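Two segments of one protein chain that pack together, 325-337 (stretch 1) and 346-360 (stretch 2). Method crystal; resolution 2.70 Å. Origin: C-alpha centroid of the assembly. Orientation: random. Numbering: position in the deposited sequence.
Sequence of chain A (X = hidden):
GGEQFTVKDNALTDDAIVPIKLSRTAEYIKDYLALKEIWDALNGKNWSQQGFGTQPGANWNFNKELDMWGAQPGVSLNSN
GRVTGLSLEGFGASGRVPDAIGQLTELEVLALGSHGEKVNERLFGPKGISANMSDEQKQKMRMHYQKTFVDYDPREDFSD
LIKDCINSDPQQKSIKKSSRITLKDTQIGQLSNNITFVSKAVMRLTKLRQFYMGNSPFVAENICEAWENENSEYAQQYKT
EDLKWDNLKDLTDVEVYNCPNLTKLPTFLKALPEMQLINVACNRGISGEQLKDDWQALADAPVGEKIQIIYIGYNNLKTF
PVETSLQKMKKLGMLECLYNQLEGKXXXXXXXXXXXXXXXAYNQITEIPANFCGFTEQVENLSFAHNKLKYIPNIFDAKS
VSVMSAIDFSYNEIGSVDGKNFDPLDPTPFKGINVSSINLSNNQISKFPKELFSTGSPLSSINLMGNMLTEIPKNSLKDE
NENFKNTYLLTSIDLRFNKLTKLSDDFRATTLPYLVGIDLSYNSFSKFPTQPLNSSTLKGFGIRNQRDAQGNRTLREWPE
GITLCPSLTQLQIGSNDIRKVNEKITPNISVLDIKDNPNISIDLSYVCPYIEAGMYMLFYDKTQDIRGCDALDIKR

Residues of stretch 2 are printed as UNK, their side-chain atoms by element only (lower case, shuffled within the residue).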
ATOM      1  N   SER A 325      22.240 -10.152  -9.420  1.00 59.56           N
ATOM      2  CA  SER A 325      21.775  -8.989 -10.165  1.00 56.39           C
ATOM      3  C   SER A 325      21.084  -8.037  -9.213  1.00 58.51           C
ATOM      4  O   SER A 325      21.329  -6.837  -9.278  1.00 58.13           O
ATOM      5  CB  SER A 325      20.854  -9.411 -11.302  1.00 57.26           C
ATOM      6  OG  SER A 325      21.566 -10.070 -12.339  1.00 62.49           O
ATOM      7  N   LEU A 326      20.257  -8.580  -8.281  1.00 53.62           N
ATOM      8  CA  LEU A 326      19.539  -7.823  -7.253  1.00 50.87           C
ATOM      9  C   LEU A 326      20.515  -7.064  -6.337  1.00 56.59           C
ATOM     10  O   LEU A 326      20.263  -5.901  -6.027  1.00 56.41           O
ATOM     11  CB  LEU A 326      18.631  -8.745  -6.412  1.00 49.77           C
ATOM     12  CG  LEU A 326      17.417  -9.406  -7.088  1.00 52.63           C
ATOM     13  CD1 LEU A 326      16.526 -10.068  -6.066  1.00 51.37           C
ATOM     14  CD2 LEU A 326      16.588  -8.410  -7.832  1.00 53.33           C
ATOM     15  N   GLN A 327      21.631  -7.709  -5.937  1.00 55.26           N
ATOM     16  CA  GLN A 327      22.686  -7.164  -5.068  1.00 56.77           C
ATOM     17  C   GLN A 327      23.262  -5.835  -5.581  1.00 59.54           C
ATOM     18  O   GLN A 327      23.756  -5.037  -4.775  1.00 61.20           O
ATOM     19  CB  GLN A 327      23.854  -8.163  -4.948  1.00 60.81           C
ATOM     20  CG  GLN A 327      23.622  -9.433  -4.118  1.00 89.02           C
ATOM     21  CD  GLN A 327      24.706 -10.480  -4.373  1.00116.02           C
ATOM     22  OE1 GLN A 327      25.620 -10.308  -5.205  1.00108.28           O
ATOM     23  NE2 GLN A 327      24.613 -11.608  -3.674  1.00113.10           N
ATOM     24  N   LYS A 328      23.249  -5.637  -6.920  1.00 52.24           N
ATOM     25  CA  LYS A 328      23.785  -4.458  -7.608  1.00 50.64           C
ATOM     26  C   LYS A 328      22.954  -3.203  -7.334  1.00 53.48           C
ATOM     27  O   LYS A 328      23.497  -2.102  -7.345  1.00 54.78           O
ATOM     28  CB  LYS A 328      23.853  -4.682  -9.127  1.00 50.78           C
ATOM     29  CG  LYS A 328      24.606  -5.919  -9.577  1.00 44.65           C
ATOM     30  CD  LYS A 328      24.620  -6.041 -11.100  1.00 46.84           C
ATOM     31  CE  LYS A 328      25.480  -7.193 -11.560  1.00 51.56           C
ATOM     32  NZ  LYS A 328      25.512  -7.299 -13.038  1.00 69.29           N
HETATM   33  N   MSE A 329      21.649  -3.360  -7.104  1.00 48.45           N
HETATM   34  CA  MSE A 329      20.700  -2.252  -6.874  1.00 46.29           C
HETATM   35  C   MSE A 329      20.824  -1.676  -5.438  1.00 51.11           C
HETATM   36  O   MSE A 329      19.839  -1.586  -4.692  1.00 48.65           O
HETATM   37  CB  MSE A 329      19.263  -2.731  -7.130  1.00 45.84           C
HETATM   38  CG  MSE A 329      19.082  -3.467  -8.442  1.00 50.70           C
HETATM   39 SE   MSE A 329      17.196  -3.578  -8.818  0.75 54.10          SE
HETATM   40  CE  MSE A 329      17.033  -1.917  -9.718  1.00 50.84           C
ATOM     41  N   LYS A 330      22.046  -1.235  -5.096  1.00 50.20           N
ATOM     42  CA  LYS A 330      22.452  -0.701  -3.788  1.00 50.78           C
ATOM     43  C   LYS A 330      21.586   0.461  -3.353  1.00 54.45           C
ATOM     44  O   LYS A 330      21.305   0.569  -2.172  1.00 55.01           O
ATOM     45  CB  LYS A 330      23.931  -0.271  -3.803  1.00 54.26           C
ATOM     46  CG  LYS A 330      24.834  -1.432  -4.219  1.00 70.46           C
ATOM     47  CD  LYS A 330      26.310  -1.231  -3.944  1.00 81.49           C
ATOM     48  CE  LYS A 330      27.096  -2.461  -4.343  1.00 95.55           C
ATOM     49  NZ  LYS A 330      26.985  -2.743  -5.804  1.00105.63           N
ATOM     50  N   LYS A 331      21.130   1.304  -4.285  1.00 50.99           N
ATOM     51  CA  LYS A 331      20.331   2.467  -3.922  1.00 50.08           C
ATOM     52  C   LYS A 331      18.823   2.138  -3.754  1.00 52.69           C
ATOM     53  O   LYS A 331      18.073   3.058  -3.413  1.00 51.81           O
ATOM     54  CB  LYS A 331      20.509   3.592  -4.963  1.00 52.38           C
ATOM     55  CG  LYS A 331      21.716   4.490  -4.738  1.00 57.47           C
ATOM     56  CD  LYS A 331      21.772   5.609  -5.759  1.00 65.89           C
ATOM     57  CE  LYS A 331      21.980   6.955  -5.119  1.00 83.42           C
ATOM     58  NZ  LYS A 331      21.966   8.045  -6.127  1.00100.41           N
ATOM     59  N   LEU A 332      18.383   0.853  -3.925  1.00 47.20           N
ATOM     60  CA  LEU A 332      16.958   0.495  -3.822  1.00 44.70           C
ATOM     61  C   LEU A 332      16.381   0.740  -2.414  1.00 51.07           C
ATOM     62  O   LEU A 332      16.944   0.268  -1.429  1.00 53.25           O
ATOM     63  CB  LEU A 332      16.704  -0.967  -4.228  1.00 43.42           C
ATOM     64  CG  LEU A 332      15.235  -1.449  -4.265  1.00 43.97           C
ATOM     65  CD1 LEU A 332      14.403  -0.674  -5.294  1.00 41.83           C
ATOM     66  CD2 LEU A 332      15.173  -2.927  -4.538  1.00 43.23           C
ATOM     67  N   GLY A 333      15.248   1.437  -2.346  1.00 45.92           N
ATOM     68  CA  GLY A 333      14.592   1.750  -1.081  1.00 45.16           C
ATOM     69  C   GLY A 333      13.108   1.445  -1.013  1.00 47.99           C
ATOM     70  O   GLY A 333      12.530   1.366   0.082  1.00 47.12           O
HETATM   71  N   MSE A 334      12.463   1.292  -2.177  1.00 43.42           N
HETATM   72  CA  MSE A 334      11.022   1.005  -2.224  1.00 40.67           C
HETATM   73  C   MSE A 334      10.716  -0.038  -3.284  1.00 43.25           C
HETATM   74  O   MSE A 334      11.124   0.103  -4.447  1.00 40.89           O
HETATM   75  CB  MSE A 334      10.207   2.267  -2.489  1.00 41.68           C
HETATM   76  CG  MSE A 334      10.139   3.220  -1.305  1.00 48.60           C
HETATM   77 SE   MSE A 334       9.205   4.884  -1.752  0.75 55.64          SE
HETATM   78  CE  MSE A 334       7.391   4.136  -2.182  1.00 49.43           C
ATOM     79  N   LEU A 335      10.011  -1.111  -2.861  1.00 39.74           N
ATOM     80  CA  LEU A 335       9.602  -2.179  -3.766  1.00 38.22           C
ATOM     81  C   LEU A 335       8.189  -2.607  -3.451  1.00 43.27           C
ATOM     82  O   LEU A 335       7.871  -2.865  -2.271  1.00 43.49           O
ATOM     83  CB  LEU A 335      10.565  -3.372  -3.686  1.00 37.84           C
ATOM     84  CG  LEU A 335      10.257  -4.588  -4.550  1.00 40.77           C
ATOM     85  CD1 LEU A 335      10.322  -4.248  -6.067  1.00 40.17           C
ATOM     86  CD2 LEU A 335      11.180  -5.722  -4.195  1.00 44.33           C
ATOM     87  N   GLU A 336       7.334  -2.653  -4.497  1.00 38.21           N
ATOM     88  CA  GLU A 336       5.965  -3.144  -4.362  1.00 37.87           C
ATOM     89  C   GLU A 336       5.713  -4.085  -5.549  1.00 44.81           C
ATOM     90  O   GLU A 336       6.058  -3.749  -6.694  1.00 45.04           O
ATOM     91  CB  GLU A 336       4.894  -2.018  -4.199  1.00 38.37           C
ATOM     92  CG  GLU A 336       4.406  -1.262  -5.440  1.00 40.86           C
ATOM     93  CD  GLU A 336       3.417  -1.966  -6.356  1.00 53.34           C
ATOM     94  OE1 GLU A 336       2.796  -2.962  -5.923  1.00 43.20           O
ATOM     95  OE2 GLU A 336       3.257  -1.514  -7.511  1.00 54.69           O
ATOM     96  N   CYS A 337       5.178  -5.296  -5.251  1.00 43.04           N
ATOM     97  CA  CYS A 337       4.853  -6.340  -6.232  1.00 43.36           C
ATOM     98  C   CYS A 337       3.423  -6.847  -6.010  1.00 43.54           C
ATOM     99  O   CYS A 337       3.154  -8.030  -6.241  1.00 42.48           O
ATOM    100  CB  CYS A 337       5.852  -7.492  -6.181  1.00 45.51           C
ATOM    101  SG  CYS A 337       7.580  -6.986  -6.188  1.00 51.07           S
ATOM    102  N   UNK A 346      11.780 -16.652  -2.491  1.00 47.24           N
ATOM    103  CA  UNK A 346      12.174 -15.472  -3.268  1.00 46.98           C
ATOM    104  C   UNK A 346      13.679 -15.282  -3.335  1.00 54.52           C
ATOM    105  O   UNK A 346      14.338 -15.442  -2.313  1.00 55.40           O
ATOM    106  c   UNK A 346      10.004 -13.685  -4.573  1.00 46.62           C
ATOM    107  c   UNK A 346      10.165 -13.790  -3.074  1.00 46.63           C
ATOM    108  c   UNK A 346       9.811 -12.456  -2.436  1.00 45.47           C
ATOM    109  c   UNK A 346      11.569 -14.179  -2.695  1.00 44.77           C
ATOM    110  N   UNK A 347      14.247 -14.825  -4.476  1.00 52.22           N
ATOM    111  CA  UNK A 347      15.683 -14.475  -4.477  1.00 53.11           C
ATOM    112  C   UNK A 347      15.922 -13.291  -3.509  1.00 56.91           C
ATOM    113  O   UNK A 347      14.992 -12.505  -3.280  1.00 55.28           O
ATOM    114  c   UNK A 347      15.960 -14.120  -5.947  1.00 54.69           C
ATOM    115  c   UNK A 347      13.629 -14.560  -5.791  1.00 53.18           C
ATOM    116  c   UNK A 347      14.781 -14.686  -6.723  1.00 58.49           C
ATOM    117  N   UNK A 348      17.121 -13.196  -2.886  1.00 54.58           N
ATOM    118  CA  UNK A 348      17.412 -12.144  -1.892  1.00 53.98           C
ATOM    119  C   UNK A 348      18.261 -10.988  -2.447  1.00 57.48           C
ATOM    120  O   UNK A 348      19.119 -11.211  -3.297  1.00 59.51           O
ATOM    121  c   UNK A 348      18.130 -12.751  -0.698  1.00 55.61           C
ATOM    122  N   UNK A 349      18.036  -9.760  -1.930  1.00 50.86           N
ATOM    123  CA  UNK A 349      18.822  -8.562  -2.286  1.00 50.37           C
ATOM    124  C   UNK A 349      20.103  -8.451  -1.423  1.00 56.86           C
ATOM    125  O   UNK A 349      21.154  -7.992  -1.898  1.00 56.79           O
ATOM    126  c   UNK A 349      15.806  -6.329  -5.060  1.00 51.15           C
ATOM    127  c   UNK A 349      14.440  -7.451  -3.457  1.00 49.05           C
ATOM    128  c   UNK A 349      14.578  -6.823  -4.673  1.00 47.89           C
ATOM    129  c   UNK A 349      17.986  -7.281  -2.091  1.00 49.89           C
ATOM    130  c   UNK A 349      16.911  -6.472  -4.220  1.00 51.63           C
ATOM    131  c   UNK A 349      16.791  -7.116  -2.994  1.00 48.77           C
ATOM    132  c   UNK A 349      15.540  -7.584  -2.611  1.00 47.55           C
ATOM    133  N   UNK A 350      19.955  -8.821  -0.144  1.00 54.25           N
ATOM    134  CA  UNK A 350      20.984  -8.729   0.882  1.00 55.99           C
ATOM    135  C   UNK A 350      20.635  -7.666   1.904  1.00 61.00           C
ATOM    136  O   UNK A 350      19.857  -6.754   1.606  1.00 59.67           O
ATOM    137  N   UNK A 351      21.204  -7.785   3.124  1.00 59.27           N
ATOM    138  CA  UNK A 351      21.008  -6.855   4.254  1.00 58.84           C
ATOM    139  C   UNK A 351      21.443  -5.425   3.909  1.00 62.88           C
ATOM    140  O   UNK A 351      20.887  -4.469   4.445  1.00 61.66           O
ATOM    141  o   UNK A 351      21.952  -8.717   5.586  1.00 81.38           O
ATOM    142  c   UNK A 351      21.803  -7.312   5.476  1.00 64.89           C
ATOM    143  N   UNK A 352      22.471  -5.299   3.043  1.00 60.75           N
ATOM    144  CA  UNK A 352      23.087  -4.054   2.562  1.00 61.22           C
ATOM    145  C   UNK A 352      22.068  -3.116   1.882  1.00 62.17           C
ATOM    146  O   UNK A 352      22.217  -1.889   1.981  1.00 60.37           O
ATOM    147  c   UNK A 352      24.223  -4.341   1.577  1.00 64.06           C
ATOM    148  c   UNK A 352      24.997  -6.583   2.582  1.00115.21           C
ATOM    149  o   UNK A 352      24.096  -7.198   1.960  1.00103.53           O
ATOM    150  c   UNK A 352      25.354  -5.165   2.168  1.00 81.53           C
ATOM    151  o   UNK A 352      25.605  -7.072   3.560  1.00124.16           O
ATOM    152  N   UNK A 353      21.056  -3.685   1.176  1.00 56.75           N
ATOM    153  CA  UNK A 353      19.992  -2.928   0.507  1.00 54.49           C
ATOM    154  C   UNK A 353      18.942  -2.656   1.584  1.00 55.92           C
ATOM    155  O   UNK A 353      18.404  -3.593   2.165  1.00 56.30           O
ATOM    156  c   UNK A 353      18.064  -3.188  -1.184  1.00 55.26           C
ATOM    157  c   UNK A 353      19.467  -3.680  -0.756  1.00 56.70           C
ATOM    158  c   UNK A 353      20.492  -3.545  -1.912  1.00 57.06           C
ATOM    159  c   UNK A 353      20.516  -4.666  -2.878  1.00 59.90           C
ATOM    160  N   UNK A 354      18.733  -1.373   1.902  1.00 49.94           N
ATOM    161  CA  UNK A 354      17.848  -0.924   2.967  1.00 48.26           C
ATOM    162  C   UNK A 354      16.511  -0.425   2.416  1.00 52.10           C
ATOM    163  O   UNK A 354      16.459   0.628   1.786  1.00 53.05           O
ATOM    164  c   UNK A 354      19.854  -0.215   4.424  1.00 50.76           C
ATOM    165  c   UNK A 354      19.668  -1.168   5.592  1.00 58.55           C
ATOM    166  n   UNK A 354      20.831  -2.722   7.091  1.00 78.28           N
ATOM    167  c   UNK A 354      18.534   0.187   3.787  1.00 49.93           C
ATOM    168  c   UNK A 354      20.998  -1.611   6.131  1.00 66.27           C
ATOM    169  N   UNK A 355      15.429  -1.175   2.655  1.00 47.49           N
ATOM    170  CA  UNK A 355      14.114  -0.764   2.183  1.00 46.36           C
ATOM    171  C   UNK A 355      13.350   0.053   3.249  1.00 49.88           C
ATOM    172  O   UNK A 355      13.377  -0.277   4.436  1.00 48.02           O
ATOM    173  c   UNK A 355      12.961  -4.040   0.368  1.00 49.72           C
ATOM    174  c   UNK A 355      13.833  -2.030  -0.729  1.00 53.59           C
ATOM    175  c   UNK A 355      13.797  -2.816   0.571  1.00 50.57           C
ATOM    176  c   UNK A 355      13.263  -1.976   1.740  1.00 45.56           C
ATOM    177  N   UNK A 356      12.672   1.121   2.795  1.00 47.79           N
ATOM    178  CA  UNK A 356      11.787   1.989   3.585  1.00 48.34           C
ATOM    179  C   UNK A 356      10.323   1.544   3.394  1.00 52.64           C
ATOM    180  O   UNK A 356       9.483   1.712   4.277  1.00 51.94           O
ATOM    181  c   UNK A 356      11.963   3.433   3.163  1.00 49.40           C
ATOM    182  N   UNK A 357      10.042   0.949   2.225  1.00 49.18           N
ATOM    183  CA  UNK A 357       8.754   0.382   1.842  1.00 46.77           C
ATOM    184  C   UNK A 357       8.962  -0.985   1.271  1.00 46.63           C
ATOM    185  O   UNK A 357       9.878  -1.172   0.494  1.00 48.19           O
ATOM    186  c   UNK A 357       8.041   1.275   0.819  1.00 49.45           C
ATOM    187  o   UNK A 357       7.415   2.417   1.387  1.00 57.85           O
ATOM    188  N   UNK A 358       8.108  -1.926   1.628  1.00 40.00           N
ATOM    189  CA  UNK A 358       8.080  -3.272   1.063  1.00 37.94           C
ATOM    190  C   UNK A 358       6.650  -3.782   1.140  1.00 40.01           C
ATOM    191  O   UNK A 358       6.016  -3.754   2.186  1.00 37.85           O
ATOM    192  c   UNK A 358       9.709  -5.668  -0.277  1.00 42.22           C
ATOM    193  c   UNK A 358      10.018  -6.524   2.066  1.00 42.58           C
ATOM    194  c   UNK A 358       9.173  -5.657   1.163  1.00 42.02           C
ATOM    195  c   UNK A 358       9.079  -4.232   1.724  1.00 38.15           C
ATOM    196  N   UNK A 359       6.118  -4.143  -0.005  1.00 39.11           N
ATOM    197  CA  UNK A 359       4.765  -4.660  -0.116  1.00 38.79           C
ATOM    198  C   UNK A 359       4.752  -5.770  -1.172  1.00 42.77           C
ATOM    199  O   UNK A 359       4.879  -5.487  -2.359  1.00 41.61           O
ATOM    200  c   UNK A 359       3.778  -3.534  -0.442  1.00 41.03           C
ATOM    201  c   UNK A 359       2.340  -3.881  -0.124  1.00 72.56           C
ATOM    202  n   UNK A 359       1.665  -2.972   0.600  1.00 65.87           N
ATOM    203  o   UNK A 359       1.825  -4.957  -0.503  1.00 61.31           O
ATOM    204  N   UNK A 360       4.667  -7.041  -0.710  1.00 40.68           N
ATOM    205  CA  UNK A 360       4.670  -8.256  -1.541  1.00 39.58           C
ATOM    206  C   UNK A 360       3.299  -8.956  -1.483  1.00 42.10           C
ATOM    207  O   UNK A 360       3.181 -10.131  -1.850  1.00 43.56           O
ATOM    208  c   UNK A 360       7.695  -8.366  -2.493  1.00 50.57           C
ATOM    209  c   UNK A 360       8.189  -9.611  -0.410  1.00 47.87           C
ATOM    210  c   UNK A 360       5.782  -9.203  -1.053  1.00 40.30           C
ATOM    211  c   UNK A 360       7.227  -8.658  -1.078  1.00 46.77           C
TER
HETATM  212  O   HOH W   1      19.383   0.450  -0.159  1.00 37.80           O

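Position 346 carries four carbons forked at the second, and its side chain makes no contact with stretch 1; the fork at the second carbon makes it L346. Position 347 has three carbons closing a ring onto its own backbone N, which only proline does; its CB lies 4.1 Å from L326 CD1, so this is P347. At 348 a single carbon points away from stretch 1: A348, whose backbone O is 4.0 Å from L326 CD1.

Position 349 shows one carbon followed by a six-carbon ring without oxygen, hence F349. L326 CD1 sits 3.9 Å from the ring centroid, 9° off the normal, a CH-pi contact over one face. L332 CD2 to F349 CE1 is 3.5 Å and L335 CD2 to F349 CZ 3.6 Å, both approaching obliquely.

Position 350 has no side-chain atoms and phi/psi of 111/157°, where a CB would be jammed against the preceding carbonyl O: G350. Position 351, one carbon and one oxygen, is S351, beyond reach of stretch 1. Position 352, three carbons with two oxygens on the third, has the count of a carboxylate side chain one methylene longer than aspartate: E352.

At 353 four carbons fork at the first, one arm two carbons long, which identifies I353. Its CD1 is 3.4 Å from L326 O and its CG1 3.5 Å from M329 O, so it packs against the turns of stretch 1. Position 354 is a row of four carbons ending in nitrogen, K354; NZ makes a weak hydrogen bond to S351 O (3.2 Å). Position 355, four carbons forked at the second, is L355, with CD2 3.8 Å from L332 CG.

One carbon at 356 gives A356. One carbon and one oxygen at 357, with CB 3.6 Å from M334 CG, give S357. Position 358, forked at the second of four carbons, is L358; its CD1 lies 4.2 Å from L335 CD2. Position 359 has two carbons, the second bearing one oxygen and one nitrogen by element, hence N359. Position 360 has four carbons forked at the second: L360, whose CD2 lies 3.9 Å from C337 SG.

The contact joins a parallel strand pair to an apolar cluster. G333 O accepts from A356 N (2.7 Å) and weakly from S357 N (3.3 Å); L335 N bonds weakly to S357 O (3.4 Å), N359 N to L335 O (3.1 Å), and C337 N to N359 O (2.9 Å). L335 and L358 share one sheet face, and L335 there reaches F349. Water 1 links K330 O, L332 O and K354 N, each at 2.8 Å.

Stretch 2 (346-360) LPAFGSEIKLASLNL
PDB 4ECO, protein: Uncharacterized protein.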